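Local coordinates for protein N-acetylglucosamine-6-phosphate deacetylase (Thermotoga maritima, PDB 1O12) that probably removes the acetyl group from N-acetylglucosamine-6-phosphate, as a metal-dependent hydrolase of the NagA family that binds one divalent metal ion per subunit, at residues A[18-23]-A[343-348]; A[27-32]-A[45-50]; A[351-356]-A[364-369]. All blocks are in the same frame, centred on the assembly; numbering follows the deposited sequence.

Contact 1 (A[18-23]-A[343-348]); sequences VLIVDP and GRIAEG
Asp22, at the end of strand 18-22, meets Ile345 in the loop 343-348 at a CA-CA distance of 5.4 Å, and the end-to-end directions of the touching parts are 122° apart. With CG anti to the backbone N (chi1 -175°), the Asp22 carboxylate reaches the loop and takes up both a backbone and a side-chain donor. The amide of Ile345 gives an almost straight bond to Asp22 OD1, 2.9 Å from N to OD1, on the anti lone pair. The syn lone pair of the same oxygen receives Arg344 NE, with 2.8 Å between NE and OD1. Arg344 NH2 binds Asp22 OD2 at 3.2 Å, so the guanidinium grips the acid side-on through NE and one NH; its plane is turned 51° from that of the carboxylate. Bends at chi2 and chi3 carry CD and NE round to the carboxylate. Asp22 OD2 also accepts the amides of Ile24 and Asp25, which ties the turn after the strand to the same carboxylate.

As in other NagA-type amidohydrolases, a small beta domain built from both ends of the chain stands beside the TIM barrel, and this contact joins strand 18-22, one of its N-terminal strands, to the loop that leads from helix 322-336 back into it. On the apolar side, Ile345 directs CB at the strand: its CG2 packs on Ile20 CG2 at 3.7 Å, while CD1 rests against the carbonyl oxygen of Val21, 3.6 Å from CD1 to O. Val32, Leu53 and Leu353 surround Ile345 further. Pro23 lies at the guanidinium edge, its CD 3.9 Å from Arg344 CD, and Tyr331 of helix 322-336 touches both residues.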
ATOM      1  N   VAL A  18      37.339   7.785   0.837  1.00 41.61           N
ATOM      2  CA  VAL A  18      36.053   7.775   0.160  1.00 38.83           C
ATOM      3  C   VAL A  18      34.895   7.552   1.093  1.00 36.80           C
ATOM      4  O   VAL A  18      35.063   7.106   2.228  1.00 38.42           O
ATOM      5  CB  VAL A  18      35.987   6.678  -0.969  1.00 38.19           C
ATOM      6  CG1 VAL A  18      36.750   7.141  -2.160  1.00 36.38           C
ATOM      7  CG2 VAL A  18      36.515   5.323  -0.468  1.00 36.20           C
ATOM      8  N   LEU A  19      33.713   7.886   0.610  1.00 34.69           N
ATOM      9  CA  LEU A  19      32.514   7.646   1.374  1.00 33.89           C
ATOM     10  C   LEU A  19      32.155   6.202   1.022  1.00 33.15           C
ATOM     11  O   LEU A  19      31.529   5.955   0.004  1.00 33.22           O
ATOM     12  CB  LEU A  19      31.394   8.565   0.915  1.00 33.02           C
ATOM     13  CG  LEU A  19      30.332   8.809   1.982  1.00 34.25           C
ATOM     14  CD1 LEU A  19      29.132   9.539   1.326  1.00 34.85           C
ATOM     15  CD2 LEU A  19      29.894   7.518   2.613  1.00 31.64           C
ATOM     16  N   ILE A  20      32.587   5.258   1.854  1.00 33.58           N
ATOM     17  CA  ILE A  20      32.317   3.834   1.646  1.00 32.61           C
ATOM     18  C   ILE A  20      30.849   3.513   1.959  1.00 32.05           C
ATOM     19  O   ILE A  20      30.330   3.898   3.009  1.00 31.10           O
ATOM     20  CB  ILE A  20      33.183   2.978   2.570  1.00 32.89           C
ATOM     21  CG1 ILE A  20      34.653   3.311   2.333  1.00 35.13           C
ATOM     22  CG2 ILE A  20      32.879   1.477   2.353  1.00 32.23           C
ATOM     23  CD1 ILE A  20      35.563   2.855   3.507  1.00 34.36           C
ATOM     24  N   VAL A  21      30.194   2.784   1.071  1.00 29.31           N
ATOM     25  CA  VAL A  21      28.810   2.467   1.306  1.00 29.22           C
ATOM     26  C   VAL A  21      28.538   0.992   1.209  1.00 30.67           C
ATOM     27  O   VAL A  21      28.620   0.419   0.132  1.00 31.60           O
ATOM     28  CB  VAL A  21      27.900   3.176   0.296  1.00 29.37           C
ATOM     29  CG1 VAL A  21      26.475   2.961   0.659  1.00 28.17           C
ATOM     30  CG2 VAL A  21      28.244   4.662   0.218  1.00 29.02           C
ATOM     31  N   ASP A  22      28.225   0.386   2.348  1.00 31.54           N
ATOM     32  CA  ASP A  22      27.885  -1.025   2.430  1.00 33.73           C
ATOM     33  C   ASP A  22      26.407  -1.118   2.886  1.00 35.66           C
ATOM     34  O   ASP A  22      25.973  -0.410   3.799  1.00 36.91           O
ATOM     35  CB  ASP A  22      28.808  -1.745   3.433  1.00 33.23           C
ATOM     36  CG  ASP A  22      28.584  -3.252   3.462  1.00 34.07           C
ATOM     37  OD1 ASP A  22      28.963  -3.931   2.496  1.00 32.63           O
ATOM     38  OD2 ASP A  22      28.011  -3.756   4.446  1.00 35.57           O
ATOM     39  N   PRO A  23      25.624  -1.996   2.258  1.00 36.80           N
ATOM     40  CA  PRO A  23      24.207  -2.209   2.560  1.00 38.21           C
ATOM     41  C   PRO A  23      23.979  -2.628   3.996  1.00 39.92           C
ATOM     42  O   PRO A  23      22.902  -2.420   4.540  1.00 40.97           O
ATOM     43  CB  PRO A  23      23.811  -3.356   1.646  1.00 39.72           C
ATOM     44  CG  PRO A  23      24.887  -3.390   0.601  1.00 41.43           C
ATOM     45  CD  PRO A  23      26.121  -3.024   1.338  1.00 39.18           C
ATOM     46  N   GLY A 343      27.677  -7.363  -4.094  1.00 39.56           N
ATOM     47  CA  GLY A 343      26.755  -6.437  -3.446  1.00 39.15           C
ATOM     48  C   GLY A 343      27.211  -5.946  -2.086  1.00 39.46           C
ATOM     49  O   GLY A 343      26.418  -5.485  -1.272  1.00 39.17           O
ATOM     50  N   ARG A 344      28.509  -6.030  -1.845  1.00 39.24           N
ATOM     51  CA  ARG A 344      29.062  -5.618  -0.574  1.00 38.57           C
ATOM     52  C   ARG A 344      30.435  -4.994  -0.751  1.00 38.69           C
ATOM     53  O   ARG A 344      31.095  -5.173  -1.779  1.00 37.81           O
ATOM     54  CB  ARG A 344      29.216  -6.842   0.344  1.00 37.88           C
ATOM     55  CG  ARG A 344      27.917  -7.578   0.703  1.00 36.70           C
ATOM     56  CD  ARG A 344      27.085  -6.747   1.657  1.00 35.71           C
ATOM     57  NE  ARG A 344      27.771  -6.411   2.910  1.00 34.01           N
ATOM     58  CZ  ARG A 344      28.095  -7.283   3.875  1.00 36.09           C
ATOM     59  NH1 ARG A 344      27.805  -8.580   3.746  1.00 31.24           N
ATOM     60  NH2 ARG A 344      28.681  -6.843   4.997  1.00 35.18           N
ATOM     61  N   ILE A 345      30.826  -4.233   0.263  1.00 38.91           N
ATOM     62  CA  ILE A 345      32.143  -3.637   0.350  1.00 38.67           C
ATOM     63  C   ILE A 345      32.539  -4.055   1.746  1.00 39.50           C
ATOM     64  O   ILE A 345      32.468  -3.268   2.686  1.00 40.05           O
ATOM     65  CB  ILE A 345      32.182  -2.100   0.304  1.00 36.64           C
ATOM     66  CG1 ILE A 345      31.681  -1.581  -1.049  1.00 33.95           C
ATOM     67  CG2 ILE A 345      33.648  -1.646   0.512  1.00 35.01           C
ATOM     68  CD1 ILE A 345      31.884  -0.063  -1.240  1.00 30.64           C
ATOM     69  N   ALA A 346      32.919  -5.319   1.861  1.00 40.15           N
ATOM     70  CA  ALA A 346      33.337  -5.916   3.119  1.00 41.42           C
ATOM     71  C   ALA A 346      34.478  -6.911   2.851  1.00 41.90           C
ATOM     72  O   ALA A 346      34.562  -7.530   1.794  1.00 40.18           O
ATOM     73  CB  ALA A 346      32.138  -6.640   3.774  1.00 40.59           C
ATOM     74  N   GLU A 347      35.352  -7.073   3.823  1.00 44.45           N
ATOM     75  CA  GLU A 347      36.456  -7.999   3.679  1.00 47.36           C
ATOM     76  C   GLU A 347      36.008  -9.418   3.337  1.00 47.74           C
ATOM     77  O   GLU A 347      35.111  -9.971   3.970  1.00 48.41           O
ATOM     78  CB  GLU A 347      37.289  -7.980   4.950  1.00 48.86           C
ATOM     79  CG  GLU A 347      38.194  -6.774   4.975  1.00 54.16           C
ATOM     80  CD  GLU A 347      38.781  -6.482   6.335  1.00 56.68           C
ATOM     81  OE1 GLU A 347      39.034  -7.466   7.079  1.00 58.02           O
ATOM     82  OE2 GLU A 347      38.999  -5.273   6.637  1.00 55.20           O
ATOM     83  N   GLY A 348      36.625  -9.979   2.302  1.00 48.00           N
ATOM     84  CA  GLY A 348      36.315 -11.330   1.879  1.00 46.78           C
ATOM     85  C   GLY A 348      35.451 -11.447   0.644  1.00 46.16           C
ATOM     86  O   GLY A 348      35.298 -12.536   0.091  1.00 46.87           O
TER

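Contact 2 (A[27-32]-A[45-50]); sequences EFTGDV and RECIPR
The Arg45 guanidinium has Asp31 OD2 over one face, 3.8 Å above its plane and displaced toward the rim, and the carboxylate is turned 80° from it. The other carboxylate oxygen makes the salt bridge, Asp31 OD1 to Arg45 NH2 at 2.9 Å, but the N-H points poorly at it (116°) and the hydrogen bond is weak. With the planes so steeply inclined, the pair lacks a flat two-pronged grip, and the firmer partner of the acid lies outside: Asp31 OD2 accepts the backbone N of Lys17. The Arg45 chain is bent at chi2 and chi3, and its NH2 ends beside Asp31 OD1.

Thr29 holds the backbone of Arg45 at two points. Its carbonyl oxygen accepts the Arg45 amide, with 2.9 Å from N to O, and its hydroxyl donates to the Arg45 carbonyl, 2.5 Å between OG1 and O, a short distance of uncertain exact value. With OG1 placed between its own backbone N and carbonyl carbon (chi1 62°), the hydroxyl faces the Arg45 carbonyl. Beyond this bond, Thr29 CB approaches Cys47 SG at 4.3 Å. Next along the strand, Gly30 CA packs 3.5 Å from Arg45 N.

Strands 26-35 and 38-44 are antiparallel neighbours, and the contact continues their pairing past the end of the second strand, as the chain leaves this beta hairpin for strand 52-59.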
ATOM      1  N   GLU A  27      27.299   3.608   5.921  1.00 39.75           N
ATOM      2  CA  GLU A  27      28.196   4.448   5.144  1.00 41.83           C
ATOM      3  C   GLU A  27      29.204   5.170   6.030  1.00 42.27           C
ATOM      4  O   GLU A  27      28.861   5.652   7.087  1.00 41.67           O
ATOM      5  CB  GLU A  27      27.400   5.454   4.328  1.00 41.11           C
ATOM      6  CG  GLU A  27      26.321   6.089   5.120  1.00 43.78           C
ATOM      7  CD  GLU A  27      25.278   6.697   4.243  1.00 44.08           C
ATOM      8  OE1 GLU A  27      25.503   7.824   3.762  1.00 44.51           O
ATOM      9  OE2 GLU A  27      24.243   6.033   4.017  1.00 45.23           O
ATOM     10  N   PHE A  28      30.453   5.243   5.578  1.00 43.08           N
ATOM     11  CA  PHE A  28      31.495   5.878   6.372  1.00 42.95           C
ATOM     12  C   PHE A  28      32.755   6.157   5.569  1.00 43.01           C
ATOM     13  O   PHE A  28      33.034   5.472   4.583  1.00 43.84           O
ATOM     14  CB  PHE A  28      31.815   4.973   7.553  1.00 41.44           C
ATOM     15  CG  PHE A  28      32.112   3.559   7.162  1.00 41.31           C
ATOM     16  CD1 PHE A  28      33.361   3.212   6.648  1.00 40.45           C
ATOM     17  CD2 PHE A  28      31.135   2.570   7.289  1.00 40.72           C
ATOM     18  CE1 PHE A  28      33.632   1.900   6.263  1.00 40.64           C
ATOM     19  CE2 PHE A  28      31.399   1.248   6.905  1.00 40.40           C
ATOM     20  CZ  PHE A  28      32.647   0.914   6.392  1.00 40.04           C
ATOM     21  N   THR A  29      33.510   7.169   5.981  1.00 42.81           N
ATOM     22  CA  THR A  29      34.743   7.508   5.279  1.00 44.11           C
ATOM     23  C   THR A  29      35.813   6.505   5.642  1.00 44.25           C
ATOM     24  O   THR A  29      35.862   6.006   6.770  1.00 45.38           O
ATOM     25  CB  THR A  29      35.254   8.906   5.643  1.00 45.05           C
ATOM     26  OG1 THR A  29      35.562   8.953   7.044  1.00 47.33           O
ATOM     27  CG2 THR A  29      34.212   9.949   5.319  1.00 44.16           C
ATOM     28  N   GLY A  30      36.664   6.204   4.675  1.00 44.62           N
ATOM     29  CA  GLY A  30      37.733   5.241   4.893  1.00 44.77           C
ATOM     30  C   GLY A  30      38.452   4.868   3.600  1.00 45.01           C
ATOM     31  O   GLY A  30      38.403   5.603   2.602  1.00 45.36           O
ATOM     32  N   ASP A  31      39.128   3.724   3.616  1.00 45.47           N
ATOM     33  CA  ASP A  31      39.869   3.239   2.453  1.00 45.74           C
ATOM     34  C   ASP A  31      39.503   1.769   2.250  1.00 44.21           C
ATOM     35  O   ASP A  31      39.183   1.062   3.224  1.00 41.41           O
ATOM     36  CB  ASP A  31      41.391   3.361   2.685  1.00 48.99           C
ATOM     37  CG  ASP A  31      41.833   4.783   3.076  1.00 52.56           C
ATOM     38  OD1 ASP A  31      42.977   4.948   3.587  1.00 55.91           O
ATOM     39  OD2 ASP A  31      41.051   5.739   2.881  1.00 54.16           O
ATOM     40  N   VAL A  32      39.519   1.328   0.989  1.00 42.72           N
ATOM     41  CA  VAL A  32      39.208  -0.058   0.649  1.00 41.77           C
ATOM     42  C   VAL A  32      40.418  -0.644  -0.082  1.00 42.94           C
ATOM     43  O   VAL A  32      41.002  -0.010  -0.968  1.00 41.95           O
ATOM     44  CB  VAL A  32      37.924  -0.188  -0.247  1.00 40.21           C
ATOM     45  CG1 VAL A  32      37.687  -1.662  -0.620  1.00 37.83           C
ATOM     46  CG2 VAL A  32      36.709   0.359   0.473  1.00 36.42           C
ATOM     47  N   ARG A  45      38.199   5.337   8.349  1.00 63.32           N
ATOM     48  CA  ARG A  45      39.140   6.379   8.720  1.00 65.96           C
ATOM     49  C   ARG A  45      38.433   7.731   8.645  1.00 67.43           C
ATOM     50  O   ARG A  45      37.891   8.080   7.604  1.00 66.94           O
ATOM     51  CB  ARG A  45      40.341   6.386   7.762  1.00 67.13           C
ATOM     52  CG  ARG A  45      41.462   7.332   8.212  1.00 69.84           C
ATOM     53  CD  ARG A  45      42.008   8.231   7.084  1.00 71.03           C
ATOM     54  NE  ARG A  45      42.909   7.534   6.171  1.00 70.90           N
ATOM     55  CZ  ARG A  45      43.487   8.102   5.119  1.00 69.86           C
ATOM     56  NH1 ARG A  45      43.265   9.380   4.844  1.00 69.25           N
ATOM     57  NH2 ARG A  45      44.278   7.382   4.336  1.00 71.03           N
ATOM     58  N   GLU A  46      38.443   8.495   9.738  1.00 69.98           N
ATOM     59  CA  GLU A  46      37.780   9.803   9.743  1.00 72.21           C
ATOM     60  C   GLU A  46      38.625  10.859   9.061  1.00 71.82           C
ATOM     61  O   GLU A  46      39.671  11.254   9.574  1.00 72.44           O
ATOM     62  CB  GLU A  46      37.435  10.251  11.176  1.00 74.07           C
ATOM     63  CG  GLU A  46      36.328   9.399  11.837  1.00 76.71           C
ATOM     64  CD  GLU A  46      35.733  10.045  13.093  1.00 78.04           C
ATOM     65  OE1 GLU A  46      35.182  11.166  12.976  1.00 78.01           O
ATOM     66  OE2 GLU A  46      35.812   9.428  14.189  1.00 78.26           O
ATOM     67  N   CYS A  47      38.147  11.300   7.898  1.00 71.51           N
ATOM     68  CA  CYS A  47      38.808  12.313   7.075  1.00 70.91           C
ATOM     69  C   CYS A  47      37.728  12.898   6.171  1.00 69.77           C
ATOM     70  O   CYS A  47      36.544  12.618   6.382  1.00 70.49           O
ATOM     71  CB  CYS A  47      39.896  11.667   6.222  1.00 72.17           C
ATOM     72  SG  CYS A  47      39.250  10.369   5.119  1.00 76.86           S
ATOM     73  N   ILE A  48      38.124  13.696   5.175  1.00 68.25           N
ATOM     74  CA  ILE A  48      37.172  14.316   4.235  1.00 66.56           C
ATOM     75  C   ILE A  48      37.145  13.537   2.921  1.00 64.87           C
ATOM     76  O   ILE A  48      38.149  13.457   2.212  1.00 64.97           O
ATOM     77  CB  ILE A  48      37.528  15.820   3.943  1.00 67.46           C
ATOM     78  CG1 ILE A  48      39.053  16.013   3.880  1.00 67.78           C
ATOM     79  CG2 ILE A  48      36.915  16.722   5.009  1.00 67.45           C
ATOM     80  CD1 ILE A  48      39.507  17.479   3.822  1.00 65.43           C
ATOM     81  N   PRO A  49      35.984  12.957   2.583  1.00 63.08           N
ATOM     82  CA  PRO A  49      35.705  12.149   1.387  1.00 61.40           C
ATOM     83  C   PRO A  49      35.977  12.741   0.014  1.00 60.89           C
ATOM     84  O   PRO A  49      35.709  13.909  -0.245  1.00 60.78           O
ATOM     85  CB  PRO A  49      34.244  11.776   1.558  1.00 61.70           C
ATOM     86  CG  PRO A  49      34.067  11.765   3.030  1.00 62.50           C
ATOM     87  CD  PRO A  49      34.811  12.991   3.469  1.00 62.33           C
ATOM     88  N   ARG A  50      36.488  11.876  -0.862  1.00 60.05           N
ATOM     89  CA  ARG A  50      36.865  12.173  -2.247  1.00 58.59           C
ATOM     90  C   ARG A  50      35.669  11.963  -3.190  1.00 55.63           C
ATOM     91  O   ARG A  50      35.492  12.679  -4.177  1.00 57.38           O
ATOM     92  CB  ARG A  50      38.030  11.228  -2.648  1.00 62.42           C
ATOM     93  CG  ARG A  50      38.682  11.462  -4.035  1.00 66.71           C
ATOM     94  CD  ARG A  50      38.854  10.162  -4.906  1.00 69.82           C
ATOM     95  NE  ARG A  50      39.740   9.129  -4.339  1.00 72.29           N
ATOM     96  CZ  ARG A  50      40.500   8.307  -5.070  1.00 73.53           C
ATOM     97  NH1 ARG A  50      40.493   8.393  -6.404  1.00 74.11           N
ATOM     98  NH2 ARG A  50      41.269   7.396  -4.475  1.00 72.68           N
TER

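Contact 3 (A[351-356]-A[364-369]); sequences ADLVLL and MTIKEG
A beta hairpin near the C terminus pairs strand 353-356 with strand 362-367, and the contact runs along it into the loop residues beyond the paired strands. The short strand axes approach to 4.7 Å and are antiparallel, with 170° between their directions. Leu353 and Ile366 form a hydrogen-bonded pair in which each amide donates to the other's carbonyl. Val354 and Thr365 make the non-hydrogen-bonded pair that follows, and Leu355 with Met364 (selenomethionine) is hydrogen-bonded again; Leu355 N donates to Met364 O at 2.7 Å.

On one face the apolar side chains of Leu353, Leu355, Met364 and Ile366 lie together. Contact across the strands there is made near the backbone, as between Leu355 CB and Met364 CB at 4.0 Å. Ile366 CG2, anti to its backbone N, instead reaches past the pair to the carbonyl oxygen of Ala351, 3.4 Å from CG2 to O.

Asp352 extends the pairing through its side chain. The amide of Glu368 donates to Asp352 OD1 at 2.8 Å in a nearly straight bond (165°), entering almost in line with the C-O bond. Lys367 lies side by side with Asp352, its CD 3.4 Å from Asp352 OD1, and its NZ forms a salt bridge to Asp352 OD2 at 2.9 Å, coming from above the carboxylate plane. Thus the two oxygens share the work, one holding the main chain and the other the ammonium. Glu368, also acidic, has its own partner in Arg350.

Strand 353-356 is flanked on its other edge by strand 52-59, and strand 362-367 by strand 370-374. Ile34 of strand 26-35 touches Ala351 and Leu353, whereas Thr88 of strand 87-93 meets Asp352 and Thr365.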
ATOM      1  N   ALA A 351      35.616  -7.763  -5.524  1.00 37.78           N
ATOM      2  CA  ALA A 351      35.771  -6.345  -5.771  1.00 36.89           C
ATOM      3  C   ALA A 351      35.021  -5.814  -7.005  1.00 35.78           C
ATOM      4  O   ALA A 351      35.637  -5.389  -7.973  1.00 32.62           O
ATOM      5  CB  ALA A 351      37.249  -5.972  -5.850  1.00 35.97           C
ATOM      6  N   ASP A 352      33.690  -5.872  -6.982  1.00 35.91           N
ATOM      7  CA  ASP A 352      32.907  -5.281  -8.076  1.00 36.33           C
ATOM      8  C   ASP A 352      32.443  -3.977  -7.418  1.00 36.20           C
ATOM      9  O   ASP A 352      31.629  -3.979  -6.479  1.00 34.81           O
ATOM     10  CB  ASP A 352      31.717  -6.169  -8.480  1.00 38.44           C
ATOM     11  CG  ASP A 352      32.147  -7.434  -9.259  1.00 39.54           C
ATOM     12  OD1 ASP A 352      33.330  -7.517  -9.670  1.00 38.74           O
ATOM     13  OD2 ASP A 352      31.298  -8.340  -9.471  1.00 40.17           O
ATOM     14  N   LEU A 353      32.989  -2.859  -7.887  1.00 36.00           N
ATOM     15  CA  LEU A 353      32.681  -1.575  -7.275  1.00 34.65           C
ATOM     16  C   LEU A 353      32.435  -0.450  -8.251  1.00 35.14           C
ATOM     17  O   LEU A 353      32.835  -0.524  -9.408  1.00 35.22           O
ATOM     18  CB  LEU A 353      33.840  -1.167  -6.380  1.00 33.60           C
ATOM     19  CG  LEU A 353      34.367  -2.168  -5.366  1.00 33.35           C
ATOM     20  CD1 LEU A 353      35.831  -1.869  -5.071  1.00 31.16           C
ATOM     21  CD2 LEU A 353      33.511  -2.100  -4.111  1.00 32.38           C
ATOM     22  N   VAL A 354      31.759   0.595  -7.777  1.00 34.28           N
ATOM     23  CA  VAL A 354      31.534   1.762  -8.599  1.00 34.04           C
ATOM     24  C   VAL A 354      31.850   3.002  -7.770  1.00 36.57           C
ATOM     25  O   VAL A 354      31.399   3.145  -6.627  1.00 37.02           O
ATOM     26  CB  VAL A 354      30.079   1.834  -9.136  1.00 33.88           C
ATOM     27  CG1 VAL A 354      29.072   1.799  -7.989  1.00 31.54           C
ATOM     28  CG2 VAL A 354      29.907   3.095  -9.999  1.00 29.33           C
ATOM     29  N   LEU A 355      32.658   3.888  -8.337  1.00 38.12           N
ATOM     30  CA  LEU A 355      33.003   5.139  -7.663  1.00 39.19           C
ATOM     31  C   LEU A 355      32.167   6.248  -8.312  1.00 39.06           C
ATOM     32  O   LEU A 355      32.055   6.297  -9.536  1.00 39.64           O
ATOM     33  CB  LEU A 355      34.484   5.452  -7.831  1.00 40.05           C
ATOM     34  CG  LEU A 355      34.959   6.633  -6.977  1.00 43.06           C
ATOM     35  CD1 LEU A 355      35.048   6.199  -5.490  1.00 42.16           C
ATOM     36  CD2 LEU A 355      36.321   7.113  -7.490  1.00 41.27           C
ATOM     37  N   LEU A 356      31.588   7.134  -7.498  1.00 39.00           N
ATOM     38  CA  LEU A 356      30.748   8.213  -8.008  1.00 39.36           C
ATOM     39  C   LEU A 356      31.070   9.576  -7.404  1.00 41.20           C
ATOM     40  O   LEU A 356      31.725   9.647  -6.366  1.00 41.73           O
ATOM     41  CB  LEU A 356      29.295   7.885  -7.703  1.00 37.72           C
ATOM     42  CG  LEU A 356      28.897   6.429  -7.977  1.00 38.40           C
ATOM     43  CD1 LEU A 356      29.156   5.556  -6.757  1.00 34.14           C
ATOM     44  CD2 LEU A 356      27.437   6.394  -8.385  1.00 36.83           C
HETATM   45  N   MSE A 364      33.938   5.851 -12.160  1.00 41.10           N
HETATM   46  CA  MSE A 364      34.842   4.722 -12.286  1.00 42.01           C
HETATM   47  C   MSE A 364      34.174   3.420 -11.884  1.00 38.89           C
HETATM   48  O   MSE A 364      33.472   3.351 -10.873  1.00 37.72           O
HETATM   49  CB  MSE A 364      36.093   4.943 -11.430  1.00 48.23           C
HETATM   50  CG  MSE A 364      37.105   3.800 -11.538  1.00 57.86           C
HETATM   51 SE   MSE A 364      38.905   4.168 -10.765  1.00 73.19          SE
HETATM   52  CE  MSE A 364      38.936   2.969  -9.226  1.00 65.37           C
ATOM     53  N   THR A 365      34.398   2.390 -12.685  1.00 35.84           N
ATOM     54  CA  THR A 365      33.809   1.092 -12.411  1.00 34.35           C
ATOM     55  C   THR A 365      34.915   0.062 -12.339  1.00 34.42           C
ATOM     56  O   THR A 365      35.869   0.100 -13.106  1.00 35.63           O
ATOM     57  CB  THR A 365      32.777   0.711 -13.518  1.00 34.15           C
ATOM     58  OG1 THR A 365      31.785   1.742 -13.608  1.00 32.34           O
ATOM     59  CG2 THR A 365      32.088  -0.608 -13.210  1.00 32.28           C
ATOM     60  N   ILE A 366      34.786  -0.853 -11.395  1.00 34.03           N
ATOM     61  CA  ILE A 366      35.753  -1.907 -11.187  1.00 33.22           C
ATOM     62  C   ILE A 366      35.020  -3.226 -11.184  1.00 35.77           C
ATOM     63  O   ILE A 366      34.027  -3.366 -10.492  1.00 37.98           O
ATOM     64  CB  ILE A 366      36.454  -1.700  -9.846  1.00 32.27           C
ATOM     65  CG1 ILE A 366      37.188  -0.341  -9.892  1.00 30.82           C
ATOM     66  CG2 ILE A 366      37.377  -2.896  -9.520  1.00 29.07           C
ATOM     67  CD1 ILE A 366      37.618   0.197  -8.558  1.00 29.04           C
ATOM     68  N   LYS A 367      35.510  -4.184 -11.968  1.00 37.97           N
ATOM     69  CA  LYS A 367      34.926  -5.533 -12.088  1.00 37.47           C
ATOM     70  C   LYS A 367      36.093  -6.451 -11.732  1.00 38.78           C
ATOM     71  O   LYS A 367      37.127  -6.393 -12.387  1.00 38.35           O
ATOM     72  CB  LYS A 367      34.524  -5.790 -13.549  1.00 37.30           C
ATOM     73  CG  LYS A 367      33.275  -6.588 -13.783  1.00 36.63           C
ATOM     74  CD  LYS A 367      33.281  -7.917 -13.091  1.00 35.76           C
ATOM     75  CE  LYS A 367      31.969  -8.633 -13.336  1.00 35.37           C
ATOM     76  NZ  LYS A 367      31.463  -9.407 -12.163  1.00 36.88           N
ATOM     77  N   GLU A 368      35.960  -7.288 -10.711  1.00 39.78           N
ATOM     78  CA  GLU A 368      37.085  -8.146 -10.361  1.00 43.09           C
ATOM     79  C   GLU A 368      38.393  -7.340 -10.268  1.00 44.25           C
ATOM     80  O   GLU A 368      39.278  -7.512 -11.106  1.00 44.76           O
ATOM     81  CB  GLU A 368      37.274  -9.237 -11.423  1.00 43.99           C
ATOM     82  CG  GLU A 368      36.443 -10.469 -11.201  1.00 46.49           C
ATOM     83  CD  GLU A 368      36.798 -11.176  -9.899  1.00 47.63           C
ATOM     84  OE1 GLU A 368      37.909 -11.741  -9.811  1.00 48.81           O
ATOM     85  OE2 GLU A 368      35.967 -11.165  -8.959  1.00 48.68           O
ATOM     86  N   GLY A 369      38.501  -6.453  -9.277  1.00 44.04           N
ATOM     87  CA  GLY A 369      39.706  -5.657  -9.093  1.00 43.87           C
ATOM     88  C   GLY A 369      40.333  -4.935 -10.278  1.00 44.29           C
ATOM     89  O   GLY A 369      41.380  -4.300 -10.124  1.00 46.24           O
TER

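All three contacts lie on the same side of the chain's centre, in the beta domain that both chain ends build beside the barrel, and away from the metal site and the predicted substrate site. Contact 2 is nested within the long loop closed by contact 1, and contact 3 follows both. The centres of contacts 1 and 2 are about 11 Å apart, joined where strand 18-22 pairs with strand 26-35. Contact 3 is also about 11 Å from contact 1, which it touches through Ile345 and Leu353 and through Val18 and Leu355. Contacts 2 and 3, about 17 Å apart between centres, do not touch. Contact 1 thus bridges N-terminal and C-terminal parts of the domain.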